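Local coordinates for malonyl acyl carrier protein transacylase (Streptococcus pneumoniae, PDB 3IM8) that probably transfers the malonyl group from malonyl-CoA to holo acyl carrier protein, supplying malonyl-ACP for fatty acid synthesis, at residues A[174-177]-A[178-182]; A[233-237]-A[238-242]; A[45-48]-A[49-53]. All coordinates share one frame; numbering follows the deposited sequence.

Contact 1. Residues A[174-177]-A[178-182]; sequences VDRA and VELLQ
Leu-180 lies over one face of the Arg-176 guanidinium, one helical turn further on: its CG is 3.9 Å above the guanidinium plane of Arg-176, over its centre, and CD2 comes within 3.7 Å of NH2. The arginine chain reaches this position through a bend at chi2 (59°), which swings its end along the helix. At the edge of the same guanidinium stands the carboxylate of Glu-179, its plane turned 65° from that of the arginine. The two form an i to i+3 salt bridge, but the modelled separation of 2.3 Å between Arg-176 NH1 and Glu-179 OE2 is too short to be trusted in detail.

Beneath these side chains runs a regular alpha-helical ladder. Val-178 N bonds to Val-174 O at 3.0 Å, and the next three amides follow in step, ending with Leu-181 N on Ala-177 O. CG2 of Val-178 sits 3.3 Å from Asp-175 O, while CG of Leu-181 rests 3.2 Å from Ala-177 O.

Helix 171-184 is amphipathic here. Its apolar side packs on helix 138-148, where Ala-177 touches Ala-148 and Leu-181 touches Ile-141 and Ala-144, and on strands 129-134 and 154-161, where Val-174 meets Val-131 and Val-154.

Contact 2. Residues A[233-237]-A[238-242]; sequences AVMQK and EDIAQ
Met-235 and Ile-240 are brought together by their torsions: Met-235 has CG anti to its amide nitrogen (chi1 -170°), is extended as far as SD and bends beyond it, while Ile-240 keeps CG1 beside its own nitrogen (chi1 -57°). The two side chains cross at about a right angle, with SD of Met-235 touching CG1 of Ile-240 at 3.7 Å. The end of Ile-240 also turns back over the preceding turn, where CD1 lies 3.4 Å from Lys-237 O.

On the polar side, Gln-236 lies alongside both Glu-238 and Asp-239, all pointing the same way. OE1 of Glu-238 lies 3.4 Å from CB of Gln-236, whereas a bend at chi2 (-66°) turns the glutamine amide back along the chain, and NE2 donates to Val-234 O at 3.2 Å. That carbonyl is approached from above its plane. A water joins the two segments, accepting from Gln-236 N and donating to Asp-239 OD2, each at 2.8 Å. The backbone closes beside it: Asp-239 N bonds to Gln-236 O at 3.0 Å, and Ile-240 N makes weak bonds to both Gln-236 O and Lys-237 O. The chain thus turns into helix 240-247.

Met-235 and Ile-240 both pack on Phe-222, and each also reaches helix 92-99, through Glu-93 and Leu-97 respectively. Helix 92-99 follows Ser-90, the predicted active-site serine, probably the nucleophile as in this family. Lys-237 extends away from the turn to a salt bridge with Asp-221.

The chemistry is divided between an apolar thioether-to-isoleucine contact facing the protein and a polar, more exposed side bridged by one water. That water probably moderates the negative charge of Asp-239: it gives the backbone N-H of Gln-236 an acceptor and passes the link on to the aspartate carboxylate.

Contact 3. Residues A[45-48]-A[49-53]; sequences RYLI and DTEED
The junction where helix 44-50 gives way to helix 52-55 is braced by an i to i+4 salt bridge between Arg-45 and Asp-49. The arginine grips side-on with two nitrogens: NE reaches OD2 of Asp-49 at 2.9 Å, and NH2 reaches OD1 of the same residue at 2.7 Å. Both oxygens are met on the syn side and lie near the guanidinium plane, but the nitrogens approach from outside the carboxylate plane, the two planar groups being turned 26° apart. Bends at chi2 (78°) and chi3 (-93°) fold the arginine back to present this edge. Asp-49 OD2 is shared with Arg-20, and Arg-45 NH2 also bonds to Met-18 O, so the pair ties the helix to the chain around residues 18-20.

At Thr-50 the backbone bonds are weak, from its N to Tyr-46 O and Leu-47 O, whereas Glu-51 N reaches Leu-47 O at 3.1 Å. Glu-51 occupies the N-cap position of the next helix, and its OE1 pairs with Lys-54; OE2 lies 3.3 Å from CB of Leu-47. Over one face of the Tyr-46 ring, Thr-50 makes a CH-pi contact, its CB 4.0 Å from the ring centroid and displaced toward the rim.

From the N terminus the order is contact 3, contact 1, contact 2, strictly in series: none nests within or crosses another. Each joins two adjoining segments, so none closes a long loop. Contact 3 marks the passage from helix 44-50 to helix 52-55, beside helices 20-25 and 58-78. Contact 1 lies within helix 171-184, against the mixed sheet that includes strands 129-134 and 154-161. Contact 2 leads the loop after helix 204-215 into helix 240-247, next to helix 92-99. Their centres are 34 to 38 Å apart without touching, and contacts 2 and 3 lie on opposite sides of the chain's centre.

Contact 1. Residues A[174-177]-A[178-182]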
# COMPACT_ATOMS: atom_id res chain seq x y z
N VAL A 174 -8.59 -9.42 19.46
CA VAL A 174 -8.62 -7.96 19.23
C VAL A 174 -9.57 -7.22 20.20
O VAL A 174 -9.27 -6.10 20.62
CB VAL A 174 -8.92 -7.60 17.75
CG1 VAL A 174 -9.32 -6.10 17.63
CG2 VAL A 174 -7.67 -7.91 16.84
N ASP A 175 -10.72 -7.85 20.51
CA ASP A 175 -11.68 -7.35 21.52
C ASP A 175 -10.97 -7.21 22.87
O ASP A 175 -11.22 -6.23 23.58
CB ASP A 175 -12.91 -8.28 21.68
CG ASP A 175 -13.90 -8.19 20.50
OD1 ASP A 175 -13.92 -7.14 19.81
OD2 ASP A 175 -14.65 -9.17 20.26
N ARG A 176 -10.11 -8.16 23.24
CA ARG A 176 -9.39 -8.10 24.54
C ARG A 176 -8.42 -6.92 24.51
O ARG A 176 -8.38 -6.11 25.47
CB ARG A 176 -8.73 -9.48 24.87
CG ARG A 176 -7.91 -9.64 26.22
CD ARG A 176 -8.61 -9.37 27.62
NE ARG A 176 -7.57 -9.27 28.70
CZ ARG A 176 -7.63 -8.50 29.81
NH1 ARG A 176 -8.67 -7.74 30.06
NH2 ARG A 176 -6.62 -8.51 30.68
N ALA A 177 -7.67 -6.79 23.40
CA ALA A 177 -6.82 -5.60 23.15
C ALA A 177 -7.50 -4.22 23.32
O ALA A 177 -6.94 -3.36 23.96
CB ALA A 177 -6.18 -5.70 21.77
N VAL A 178 -8.68 -3.99 22.73
CA VAL A 178 -9.35 -2.67 22.89
C VAL A 178 -9.85 -2.44 24.31
O VAL A 178 -9.82 -1.32 24.81
CB VAL A 178 -10.53 -2.37 21.86
CG1 VAL A 178 -10.01 -2.20 20.43
CG2 VAL A 178 -11.64 -3.38 21.91
N GLU A 179 -10.26 -3.52 24.98
CA GLU A 179 -10.67 -3.45 26.39
C GLU A 179 -9.47 -2.97 27.17
O GLU A 179 -9.56 -2.05 27.99
CB GLU A 179 -11.12 -4.84 26.87
CG GLU A 179 -11.41 -4.95 28.39
CD GLU A 179 -11.56 -6.39 28.84
OE1 GLU A 179 -12.44 -7.08 28.27
OE2 GLU A 179 -10.80 -6.83 29.76
N LEU A 180 -8.30 -3.55 26.88
CA LEU A 180 -7.11 -3.10 27.58
C LEU A 180 -6.80 -1.65 27.21
O LEU A 180 -6.43 -0.88 28.06
CB LEU A 180 -5.94 -4.05 27.31
CG LEU A 180 -5.95 -5.34 28.12
CD1 LEU A 180 -4.99 -6.33 27.45
CD2 LEU A 180 -5.58 -5.08 29.61
N LEU A 181 -7.01 -1.28 25.93
CA LEU A 181 -6.79 0.13 25.51
C LEU A 181 -7.75 1.13 26.20
O LEU A 181 -7.32 2.20 26.64
CB LEU A 181 -6.84 0.26 23.96
CG LEU A 181 -5.70 -0.48 23.20
CD1 LEU A 181 -6.04 -1.02 21.78
CD2 LEU A 181 -4.41 0.30 23.17
N GLN A 182 -9.05 0.84 26.25
CA GLN A 182 -10.02 1.73 26.94
C GLN A 182 -9.60 1.93 28.40
O GLN A 182 -9.52 3.07 28.89
CB GLN A 182 -11.44 1.14 26.89
CG GLN A 182 -12.06 1.12 25.47
CD GLN A 182 -13.21 0.10 25.26
OE1 GLN A 182 -13.34 -0.88 25.97
NE2 GLN A 182 -14.01 0.34 24.24

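Contact 2. Residues A[233-237]-A[238-242]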
# COMPACT_ATOMS: atom_id res chain seq x y z
N ALA A 233 13.27 1.09 5.80
CA ALA A 233 14.65 1.37 5.40
C ALA A 233 14.75 1.23 3.90
O ALA A 233 13.87 0.62 3.27
CB ALA A 233 15.59 0.37 6.11
N VAL A 234 15.82 1.75 3.31
CA VAL A 234 16.02 1.69 1.84
C VAL A 234 16.28 0.25 1.53
O VAL A 234 17.19 -0.37 2.11
CB VAL A 234 17.24 2.51 1.35
CG1 VAL A 234 17.61 2.18 -0.10
CG2 VAL A 234 16.98 4.04 1.57
N MET A 235 15.51 -0.29 0.61
CA MET A 235 15.60 -1.70 0.27
C MET A 235 16.80 -2.02 -0.65
O MET A 235 17.14 -1.25 -1.54
CB MET A 235 14.27 -2.14 -0.35
CG MET A 235 14.15 -3.65 -0.54
SD MET A 235 12.55 -4.09 -1.21
CE MET A 235 11.53 -3.89 0.18
N GLN A 236 17.43 -3.18 -0.40
CA GLN A 236 18.58 -3.69 -1.15
C GLN A 236 18.13 -4.83 -2.00
O GLN A 236 17.25 -5.56 -1.61
CB GLN A 236 19.73 -4.17 -0.21
CG GLN A 236 20.12 -3.22 0.95
CD GLN A 236 20.74 -1.92 0.42
OE1 GLN A 236 21.80 -1.95 -0.23
NE2 GLN A 236 20.08 -0.77 0.68
N LYS A 237 18.72 -4.95 -3.20
CA LYS A 237 18.24 -5.85 -4.25
C LYS A 237 18.20 -7.29 -3.77
O LYS A 237 17.26 -8.03 -4.10
CB LYS A 237 19.09 -5.71 -5.53
CG LYS A 237 18.82 -6.71 -6.66
CD LYS A 237 19.71 -6.37 -7.86
CE LYS A 237 19.65 -7.39 -8.99
NZ LYS A 237 20.53 -6.96 -10.16
N GLU A 238 19.21 -7.67 -2.99
CA GLU A 238 19.39 -9.06 -2.61
C GLU A 238 18.36 -9.48 -1.56
O GLU A 238 18.24 -10.65 -1.24
CB GLU A 238 20.83 -9.26 -2.11
CG GLU A 238 21.22 -8.47 -0.83
CD GLU A 238 21.83 -7.07 -1.09
OE1 GLU A 238 22.21 -6.43 -0.08
OE2 GLU A 238 21.96 -6.60 -2.26
N ASP A 239 17.62 -8.50 -1.02
CA ASP A 239 16.63 -8.73 0.05
C ASP A 239 15.19 -8.65 -0.39
O ASP A 239 14.32 -9.04 0.36
CB ASP A 239 16.74 -7.69 1.18
CG ASP A 239 18.05 -7.76 1.96
OD1 ASP A 239 18.60 -8.86 2.16
OD2 ASP A 239 18.52 -6.69 2.38
N ILE A 240 14.91 -8.04 -1.54
CA ILE A 240 13.50 -7.86 -1.98
C ILE A 240 12.52 -9.05 -1.65
O ILE A 240 11.51 -8.85 -0.99
CB ILE A 240 13.42 -7.49 -3.49
CG1 ILE A 240 14.23 -6.22 -3.78
CG2 ILE A 240 11.95 -7.36 -3.99
CD1 ILE A 240 14.66 -6.13 -5.23
N ALA A 241 12.80 -10.27 -2.12
CA ALA A 241 11.80 -11.36 -1.99
C ALA A 241 11.57 -11.76 -0.54
O ALA A 241 10.43 -12.03 -0.14
CB ALA A 241 12.26 -12.51 -2.72
N GLN A 242 12.66 -11.78 0.23
CA GLN A 242 12.60 -12.07 1.66
C GLN A 242 11.71 -11.02 2.34
O GLN A 242 10.93 -11.34 3.23
CB GLN A 242 14.01 -12.02 2.30
CG GLN A 242 14.18 -12.86 3.57
CD GLN A 242 14.14 -12.09 4.93
OE1 GLN A 242 14.35 -10.86 4.99
NE2 GLN A 242 13.91 -12.84 6.03
O HOH W 1 17.03 -4.33 2.15

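Contact 3. Residues A[45-48]-A[49-53]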
# COMPACT_ATOMS: atom_id res chain seq x y z
N ARG A 45 -9.55 -2.90 -18.07
CA ARG A 45 -10.14 -1.58 -18.22
C ARG A 45 -11.69 -1.69 -18.00
O ARG A 45 -12.31 -0.87 -17.27
CB ARG A 45 -9.81 -1.05 -19.63
CG ARG A 45 -10.54 0.23 -20.06
CD ARG A 45 -9.87 1.45 -19.39
NE ARG A 45 -10.47 1.85 -18.09
CZ ARG A 45 -9.81 2.37 -17.08
NH1 ARG A 45 -8.49 2.56 -17.17
NH2 ARG A 45 -10.46 2.70 -15.97
N TYR A 46 -12.29 -2.68 -18.66
CA TYR A 46 -13.71 -3.00 -18.46
C TYR A 46 -14.01 -3.36 -16.97
O TYR A 46 -14.97 -2.88 -16.37
CB TYR A 46 -14.11 -4.15 -19.37
CG TYR A 46 -15.58 -4.48 -19.25
CD1 TYR A 46 -16.56 -3.60 -19.77
CD2 TYR A 46 -15.99 -5.64 -18.59
CE1 TYR A 46 -17.94 -3.88 -19.62
CE2 TYR A 46 -17.34 -5.95 -18.44
CZ TYR A 46 -18.32 -5.07 -18.95
OH TYR A 46 -19.65 -5.42 -18.78
N LEU A 47 -13.15 -4.18 -16.36
CA LEU A 47 -13.33 -4.49 -14.92
C LEU A 47 -13.37 -3.21 -14.11
O LEU A 47 -14.29 -2.98 -13.32
CB LEU A 47 -12.23 -5.42 -14.41
CG LEU A 47 -12.28 -5.98 -12.99
CD1 LEU A 47 -11.51 -7.29 -12.88
CD2 LEU A 47 -11.76 -4.98 -12.02
N ILE A 48 -12.37 -2.35 -14.32
CA ILE A 48 -12.29 -1.13 -13.53
C ILE A 48 -13.53 -0.21 -13.74
O ILE A 48 -14.03 0.46 -12.79
CB ILE A 48 -10.91 -0.36 -13.76
CG1 ILE A 48 -9.73 -1.13 -13.14
CG2 ILE A 48 -10.96 1.01 -13.11
CD1 ILE A 48 -8.33 -0.78 -13.76
N ASP A 49 -13.99 -0.15 -14.97
CA ASP A 49 -15.05 0.74 -15.37
C ASP A 49 -16.50 0.25 -15.07
O ASP A 49 -17.44 1.08 -15.06
CB ASP A 49 -14.94 0.97 -16.87
CG ASP A 49 -13.71 1.73 -17.25
OD1 ASP A 49 -13.12 2.38 -16.36
OD2 ASP A 49 -13.34 1.70 -18.42
N THR A 50 -16.68 -1.07 -14.90
CA THR A 50 -18.05 -1.63 -14.94
C THR A 50 -18.33 -2.72 -13.89
O THR A 50 -19.50 -2.95 -13.60
CB THR A 50 -18.39 -2.20 -16.33
OG1 THR A 50 -17.80 -1.37 -17.35
CG2 THR A 50 -19.92 -2.27 -16.57
N GLU A 51 -17.31 -3.41 -13.41
CA GLU A 51 -17.54 -4.50 -12.47
C GLU A 51 -17.18 -4.04 -11.07
O GLU A 51 -16.04 -4.19 -10.64
CB GLU A 51 -16.70 -5.72 -12.86
CG GLU A 51 -17.19 -6.44 -14.11
CD GLU A 51 -16.21 -7.48 -14.60
OE1 GLU A 51 -16.64 -8.61 -14.91
OE2 GLU A 51 -15.00 -7.18 -14.67
N GLU A 52 -18.14 -3.46 -10.36
CA GLU A 52 -17.81 -2.88 -9.10
C GLU A 52 -17.47 -3.95 -8.03
O GLU A 52 -16.52 -3.79 -7.26
CB GLU A 52 -18.85 -1.87 -8.64
CG GLU A 52 -18.31 -1.03 -7.52
CD GLU A 52 -19.03 0.28 -7.30
OE1 GLU A 52 -18.73 0.91 -6.24
OE2 GLU A 52 -19.88 0.70 -8.15
N ASP A 53 -18.19 -5.07 -8.02
CA ASP A 53 -17.91 -6.08 -7.01
C ASP A 53 -16.55 -6.76 -7.21
O ASP A 53 -15.83 -7.04 -6.26
CB ASP A 53 -19.02 -7.12 -6.98
CG ASP A 53 -20.29 -6.58 -6.36
OD1 ASP A 53 -20.22 -5.62 -5.57
OD2 ASP A 53 -21.35 -7.17 -6.65